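Uncharacterized protein (Bacteroides uniformis, PDB 4JPQ) is of unknown function but, as a member of carbohydrate-binding family 9, probably binds a carbohydrate. Local coordinates at residues 103-108 with 133-138; 83-88 with 112-117. One frame throughout, in Å; residues are numbered along the deposited sequence.

Contact 1: residues 103-108 with 133-138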
loop_
_atom_site.group_PDB
_atom_site.type_symbol
_atom_site.label_atom_id
_atom_site.label_comp_id
_atom_site.label_asym_id
_atom_site.label_seq_id
_atom_site.Cartn_x
_atom_site.Cartn_y
_atom_site.Cartn_z
ATOM N N TYR A 103 -9.532 4.581 3.266
ATOM C CA TYR A 103 -9.364 3.191 2.887
ATOM C C TYR A 103 -7.968 2.709 3.237
ATOM O O TYR A 103 -7.030 3.498 3.252
ATOM C CB TYR A 103 -9.531 3.052 1.383
ATOM C CG TYR A 103 -10.894 3.416 0.874
ATOM C CD1 TYR A 103 -11.215 4.737 0.548
ATOM C CD2 TYR A 103 -11.873 2.433 0.687
ATOM C CE1 TYR A 103 -12.476 5.069 0.051
ATOM C CE2 TYR A 103 -13.132 2.751 0.192
ATOM C CZ TYR A 103 -13.432 4.067 -0.127
ATOM O OH TYR A 103 -14.672 4.394 -0.618
ATOM N N ASN A 104 -7.843 1.418 3.519
ATOM C CA ASN A 104 -6.541 0.790 3.766
ATOM C C ASN A 104 -6.424 -0.458 2.893
ATOM O O ASN A 104 -7.284 -1.341 2.951
ATOM C CB ASN A 104 -6.296 0.457 5.248
ATOM C CG ASN A 104 -7.381 -0.400 5.856
ATOM O OD1 ASN A 104 -8.539 -0.055 5.766
ATOM N ND2 ASN A 104 -7.013 -1.523 6.467
ATOM N N PHE A 105 -5.381 -0.485 2.065
ATOM C CA PHE A 105 -5.079 -1.589 1.173
ATOM C C PHE A 105 -3.830 -2.229 1.747
ATOM O O PHE A 105 -2.758 -1.639 1.663
ATOM C CB PHE A 105 -4.807 -1.079 -0.246
ATOM C CG PHE A 105 -5.982 -0.409 -0.883
ATOM C CD1 PHE A 105 -6.245 0.930 -0.635
ATOM C CD2 PHE A 105 -6.807 -1.103 -1.757
ATOM C CE1 PHE A 105 -7.321 1.559 -1.235
ATOM C CE2 PHE A 105 -7.891 -0.475 -2.358
ATOM C CZ PHE A 105 -8.147 0.852 -2.099
ATOM N N GLU A 106 -3.979 -3.407 2.351
ATOM C CA GLU A 106 -2.864 -4.131 2.958
ATOM C C GLU A 106 -2.695 -5.406 2.154
ATOM O O GLU A 106 -3.661 -6.144 1.963
ATOM C CB GLU A 106 -3.169 -4.418 4.429
ATOM C CG GLU A 106 -3.514 -3.161 5.231
ATOM C CD GLU A 106 -3.726 -3.390 6.719
ATOM O OE1 GLU A 106 -3.315 -4.430 7.251
ATOM O OE2 GLU A 106 -4.304 -2.500 7.377
ATOM N N CYS A 107 -1.477 -5.661 1.682
ATOM C CA CYS A 107 -1.195 -6.817 0.822
ATOM C C CYS A 107 0.063 -7.556 1.278
ATOM O O CYS A 107 1.121 -6.923 1.439
ATOM C CB CYS A 107 -1.031 -6.309 -0.602
ATOM S SG CYS A 107 -1.244 -7.574 -1.856
ATOM N N ASN A 108 -0.044 -8.861 1.556
ATOM C CA ASN A 108 1.155 -9.626 1.969
ATOM C C ASN A 108 1.994 -9.959 0.753
ATOM O O ASN A 108 1.511 -9.856 -0.388
ATOM C CB ASN A 108 0.862 -10.864 2.849
ATOM C CG ASN A 108 0.171 -12.019 2.123
ATOM O OD1 ASN A 108 0.032 -12.047 0.904
ATOM N ND2 ASN A 108 -0.244 -13.016 2.904
ATOM N N GLY A 133 -11.663 -8.294 -6.270
ATOM C CA GLY A 133 -11.457 -8.681 -7.663
ATOM C C GLY A 133 -11.065 -7.533 -8.585
ATOM O O GLY A 133 -10.412 -7.768 -9.593
HETATM N N MSE A 134 -11.486 -6.309 -8.265
HETATM C CA MSE A 134 -11.100 -5.118 -9.038
HETATM C C MSE A 134 -9.622 -4.788 -8.918
HETATM O O MSE A 134 -9.027 -4.314 -9.886
HETATM C CB MSE A 134 -11.874 -3.864 -8.599
HETATM C CG MSE A 134 -13.321 -3.826 -9.037
HETATM SE SE MSE A 134 -14.222 -2.393 -8.013
HETATM C CE MSE A 134 -16.039 -3.004 -8.474
ATOM N N VAL A 135 -9.024 -5.033 -7.753
ATOM C CA VAL A 135 -7.616 -4.667 -7.512
ATOM C C VAL A 135 -6.702 -5.752 -8.046
ATOM O O VAL A 135 -6.629 -6.842 -7.483
ATOM C CB VAL A 135 -7.305 -4.413 -6.022
ATOM C CG1 VAL A 135 -5.840 -4.021 -5.845
ATOM C CG2 VAL A 135 -8.222 -3.329 -5.463
ATOM N N LYS A 136 -6.022 -5.440 -9.143
ATOM C CA LYS A 136 -5.091 -6.365 -9.766
ATOM C C LYS A 136 -3.810 -6.256 -8.972
ATOM O O LYS A 136 -3.458 -5.179 -8.497
ATOM C CB LYS A 136 -4.860 -6.039 -11.241
ATOM C CG LYS A 136 -6.115 -6.112 -12.092
ATOM C CD LYS A 136 -5.856 -5.474 -13.456
ATOM C CE LYS A 136 -7.060 -5.586 -14.378
ATOM N NZ LYS A 136 -6.731 -5.116 -15.748
ATOM N N ARG A 137 -3.144 -7.396 -8.818
ATOM C CA ARG A 137 -1.924 -7.517 -8.050
ATOM C C ARG A 137 -0.904 -8.409 -8.725
ATOM O O ARG A 137 -1.251 -9.218 -9.596
ATOM C CB ARG A 137 -2.259 -8.181 -6.736
ATOM C CG ARG A 137 -3.102 -7.352 -5.800
ATOM C CD ARG A 137 -3.881 -8.248 -4.854
ATOM N NE ARG A 137 -5.218 -8.631 -5.333
ATOM C CZ ARG A 137 -6.004 -9.555 -4.765
ATOM N NH1 ARG A 137 -5.598 -10.289 -3.722
ATOM N NH2 ARG A 137 -7.207 -9.778 -5.272
ATOM N N TRP A 138 0.347 -8.261 -8.283
ATOM C CA TRP A 138 1.459 -9.120 -8.699
ATOM C C TRP A 138 2.565 -9.022 -7.656
ATOM O O TRP A 138 2.833 -7.932 -7.146
ATOM C CB TRP A 138 2.010 -8.723 -10.084
ATOM C CG TRP A 138 3.330 -9.406 -10.421
ATOM C CD1 TRP A 138 3.496 -10.623 -11.019
ATOM C CD2 TRP A 138 4.643 -8.933 -10.110
ATOM N NE1 TRP A 138 4.834 -10.924 -11.129
ATOM C CE2 TRP A 138 5.564 -9.911 -10.570
ATOM C CE3 TRP A 138 5.136 -7.771 -9.499
ATOM C CZ2 TRP A 138 6.962 -9.758 -10.450
ATOM C CZ3 TRP A 138 6.549 -7.618 -9.367
ATOM C CH2 TRP A 138 7.435 -8.613 -9.844
#
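Val-135 turns its side chain toward Phe-105. Its CG2 methyl lies 4.2 Å from CE2 of the phenylalanine, approaching the ring obliquely. Both residues are buried, and the contact is purely apolar. The same ring also rests on Met-159 and Ile-161 of strand 152-162, so Val-135 joins a larger apolar cluster.

Two residues on, Arg-137 again faces strand 103-108. The touching atom is an aliphatic one: CD comes within 4.0 Å of SG of Cys-107. The sulfur stands anti to the backbone N of Cys-107 (chi1 -160°), which swings it out toward the arginine chain. The arginine chain then bends at chi3 (-91°), which turns the guanidinium back toward its own segment. There NE donates to the carbonyl O of Val-135 at 3.1 Å, with an N-H...O angle of 164°. The acceptor lies near the guanidinium plane, at its edge, and this bond helps fix the rotation of the group. NH1 is held further by a salt bridge to Asp-80 and a hydrogen bond to the carbonyl O of Gly-111. An alanine here would remove the CD contact and is likely to leave Cys-107 less well packed, with the Val-135 carbonyl and Asp-80 each short of a partner.

No hydrogen bond joins the two segments. The CA atoms of Phe-105 and Val-135 are 9.6 Å apart, and those of Cys-107 and Arg-137 are 8.9 Å apart. This spacing is bridged by side chains alone. The loop residue Val-135 and Arg-137, in strand 136-139, pack on strand 102-108, consistent with the two-layer beta-sandwich expected for a family 9 carbohydrate-binding module.

Contact 2: residues 83-88 with 112-117. With SO4 (sulfate ion), chain D.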
loop_
_atom_site.group_PDB
_atom_site.type_symbol
_atom_site.label_atom_id
_atom_site.label_comp_id
_atom_site.label_asym_id
_atom_site.label_seq_id
_atom_site.Cartn_x
_atom_site.Cartn_y
_atom_site.Cartn_z
ATOM N N ARG A 83 -5.434 -12.114 7.740
ATOM C CA ARG A 83 -4.607 -11.464 8.764
ATOM C C ARG A 83 -3.231 -11.148 8.169
ATOM O O ARG A 83 -2.198 -11.584 8.666
ATOM C CB ARG A 83 -4.578 -12.385 10.015
ATOM C CG ARG A 83 -5.997 -12.721 10.533
ATOM C CD ARG A 83 -6.063 -13.805 11.600
ATOM N NE ARG A 83 -5.208 -13.471 12.727
ATOM C CZ ARG A 83 -5.480 -12.570 13.676
ATOM N NH1 ARG A 83 -6.595 -11.851 13.656
ATOM N NH2 ARG A 83 -4.603 -12.372 14.659
ATOM N N VAL A 84 -3.254 -10.352 7.101
ATOM C CA VAL A 84 -2.066 -10.055 6.277
ATOM C C VAL A 84 -0.974 -9.239 6.969
ATOM O O VAL A 84 0.202 -9.401 6.666
ATOM C CB VAL A 84 -2.434 -9.398 4.914
ATOM C CG1 VAL A 84 -3.317 -10.319 4.089
ATOM C CG2 VAL A 84 -3.105 -8.032 5.076
ATOM N N TRP A 85 -1.376 -8.329 7.850
ATOM C CA TRP A 85 -0.447 -7.501 8.648
ATOM C C TRP A 85 0.549 -8.346 9.478
ATOM O O TRP A 85 1.607 -7.838 9.884
ATOM C CB TRP A 85 -1.213 -6.512 9.554
ATOM C CG TRP A 85 -2.082 -7.201 10.546
ATOM C CD1 TRP A 85 -1.717 -7.639 11.770
ATOM C CD2 TRP A 85 -3.444 -7.591 10.368
ATOM N NE1 TRP A 85 -2.762 -8.290 12.383
ATOM C CE2 TRP A 85 -3.844 -8.263 11.547
ATOM C CE3 TRP A 85 -4.371 -7.447 9.321
ATOM C CZ2 TRP A 85 -5.139 -8.782 11.720
ATOM C CZ3 TRP A 85 -5.661 -7.957 9.487
ATOM C CH2 TRP A 85 -6.035 -8.618 10.683
ATOM N N GLU A 86 0.185 -9.602 9.756
ATOM C CA GLU A 86 1.065 -10.547 10.478
ATOM C C GLU A 86 2.168 -11.115 9.608
ATOM O O GLU A 86 3.248 -11.452 10.113
ATOM C CB GLU A 86 0.259 -11.696 11.048
ATOM C CG GLU A 86 -0.797 -11.258 12.046
ATOM C CD GLU A 86 -1.579 -12.405 12.604
ATOM O OE1 GLU A 86 -1.610 -13.495 11.984
ATOM O OE2 GLU A 86 -2.168 -12.201 13.670
ATOM N N ASP A 87 1.863 -11.256 8.319
ATOM C CA ASP A 87 2.791 -11.716 7.290
ATOM C C ASP A 87 3.650 -10.507 6.868
ATOM O O ASP A 87 3.399 -9.388 7.323
ATOM C CB ASP A 87 1.993 -12.242 6.076
ATOM C CG ASP A 87 1.130 -13.442 6.410
ATOM O OD1 ASP A 87 1.596 -14.329 7.154
ATOM O OD2 ASP A 87 -0.002 -13.548 5.886
ATOM N N ALA A 88 4.680 -10.742 6.042
ATOM C CA ALA A 88 5.506 -9.648 5.474
ATOM C C ALA A 88 4.539 -8.894 4.586
ATOM O O ALA A 88 4.029 -9.453 3.608
ATOM C CB ALA A 88 6.679 -10.176 4.666
ATOM N N ARG A 112 -1.995 -11.905 -1.214
ATOM C CA ARG A 112 -3.279 -11.868 -0.500
ATOM C C ARG A 112 -3.494 -10.416 -0.089
ATOM O O ARG A 112 -2.562 -9.787 0.456
ATOM C CB ARG A 112 -3.264 -12.709 0.774
ATOM C CG ARG A 112 -3.007 -14.191 0.645
ATOM C CD ARG A 112 -4.048 -14.934 -0.187
ATOM N NE ARG A 112 -3.604 -15.107 -1.570
ATOM C CZ ARG A 112 -2.687 -16.000 -1.987
ATOM N NH1 ARG A 112 -2.040 -16.821 -1.137
ATOM N NH2 ARG A 112 -2.380 -16.052 -3.282
ATOM N N LEU A 113 -4.711 -9.913 -0.310
ATOM C CA LEU A 113 -5.064 -8.510 -0.040
ATOM C C LEU A 113 -6.225 -8.337 0.929
ATOM O O LEU A 113 -7.191 -9.101 0.904
ATOM C CB LEU A 113 -5.461 -7.849 -1.354
ATOM C CG LEU A 113 -6.015 -6.417 -1.433
ATOM C CD1 LEU A 113 -4.952 -5.387 -1.100
ATOM C CD2 LEU A 113 -6.586 -6.166 -2.823
ATOM N N LEU A 114 -6.117 -7.286 1.735
ATOM C CA LEU A 114 -7.148 -6.839 2.671
ATOM C C LEU A 114 -7.477 -5.389 2.317
ATOM O O LEU A 114 -6.552 -4.576 2.095
ATOM C CB LEU A 114 -6.633 -6.877 4.106
ATOM C CG LEU A 114 -7.440 -6.155 5.202
ATOM C CD1 LEU A 114 -8.713 -6.908 5.509
ATOM C CD2 LEU A 114 -6.617 -5.985 6.463
ATOM N N ILE A 115 -8.775 -5.080 2.267
ATOM C CA ILE A 115 -9.254 -3.716 2.060
ATOM C C ILE A 115 -10.375 -3.439 3.050
ATOM O O ILE A 115 -11.280 -4.255 3.181
ATOM C CB ILE A 115 -9.856 -3.439 0.661
ATOM C CG1 ILE A 115 -8.959 -3.917 -0.471
ATOM C CG2 ILE A 115 -10.110 -1.934 0.486
ATOM C CD1 ILE A 115 -9.606 -3.804 -1.845
ATOM N N GLN A 116 -10.301 -2.307 3.743
ATOM C CA GLN A 116 -11.426 -1.828 4.541
ATOM C C GLN A 116 -11.691 -0.386 4.134
ATOM O O GLN A 116 -10.841 0.261 3.492
ATOM C CB GLN A 116 -11.172 -1.882 6.028
ATOM C CG GLN A 116 -10.902 -3.234 6.646
ATOM C CD GLN A 116 -10.143 -3.065 7.952
ATOM O OE1 GLN A 116 -8.904 -2.957 7.973
ATOM N NE2 GLN A 116 -10.878 -2.995 9.040
ATOM N N GLY A 117 -12.874 0.096 4.496
ATOM C CA GLY A 117 -13.313 1.466 4.198
ATOM C C GLY A 117 -14.151 2.041 5.325
ATOM O O GLY A 117 -14.870 1.304 5.999
HETATM S S SO4 D . -6.240 -16.014 7.272
HETATM O O1 SO4 D . -7.340 -15.986 8.269
HETATM O O2 SO4 D . -5.504 -17.311 7.330
HETATM O O3 SO4 D . -6.775 -15.797 5.888
HETATM O O4 SO4 D . -5.291 -14.945 7.659
#
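Val-84 fits its two methyls against Arg-112, just before the strand, and Leu-114 in it. CG1 lies 3.7 Å from the carbonyl O of Arg-112 and 4.1 Å from CB of the same residue. CG2 lies 3.8 Å from CB of Leu-114. The leucine has a second neighbour, Trp-85: its CD2 methyl meets the indole at the edge, near the ring plane, 3.7 Å from CZ3. The indole reaches it with CG between the backbone N and the carbonyl carbon (chi1 62°). Glu-106 of strand 102-108 touches Val-84, Trp-85 and Leu-114 alike.

The next shell holds the tryptophan. CA of Arg-83 sits over one face of the indole, toward its rim. The arginine chain bends at chi3, and its guanidinium lies with a face over CZ2. NH2 of Arg-83 also makes a salt bridge to OE2 of Glu-86 at 2.6 Å, although the hydrogen bond within it is weak (118°). The backbone N of Arg-83 donates almost straight to O4 of a sulfate, probably from the crystallisation liquor, at 2.8 Å; Ser-78 N binds the same ion.

Further out, backbone hydrogen bonds of Trp-85 with Asp-188 and of Glu-86 with Lys-189 position the loop.

Across the segments the contact is apolar and fitted by shape; the charge pairing of Arg-83 with Glu-86 stays within the loop.

In the fold
Contact 1 is buried, and three of its four touching residues lie in the core. Contact 2 is only partly buried, with a charged outer side where a sulfate, probably from the crystallisation liquor, is bound. They meet through the antiparallel neighbours 102-108 and 113-118: Glu-106 O and Leu-114 N form a probable hydrogen bond, as do Asn-104 ND2 and Gln-116 OE1. Contact 1 uses the inner side of this strand pair, against 133-138; contact 2 uses the outer side, against the loop 83-88. Neither has a hydrogen bond between its own segments. Arginine plays a different part in each: Arg-137 packs beside Leu-113 under the pair, whereas Arg-83 lies over an indole near the surface.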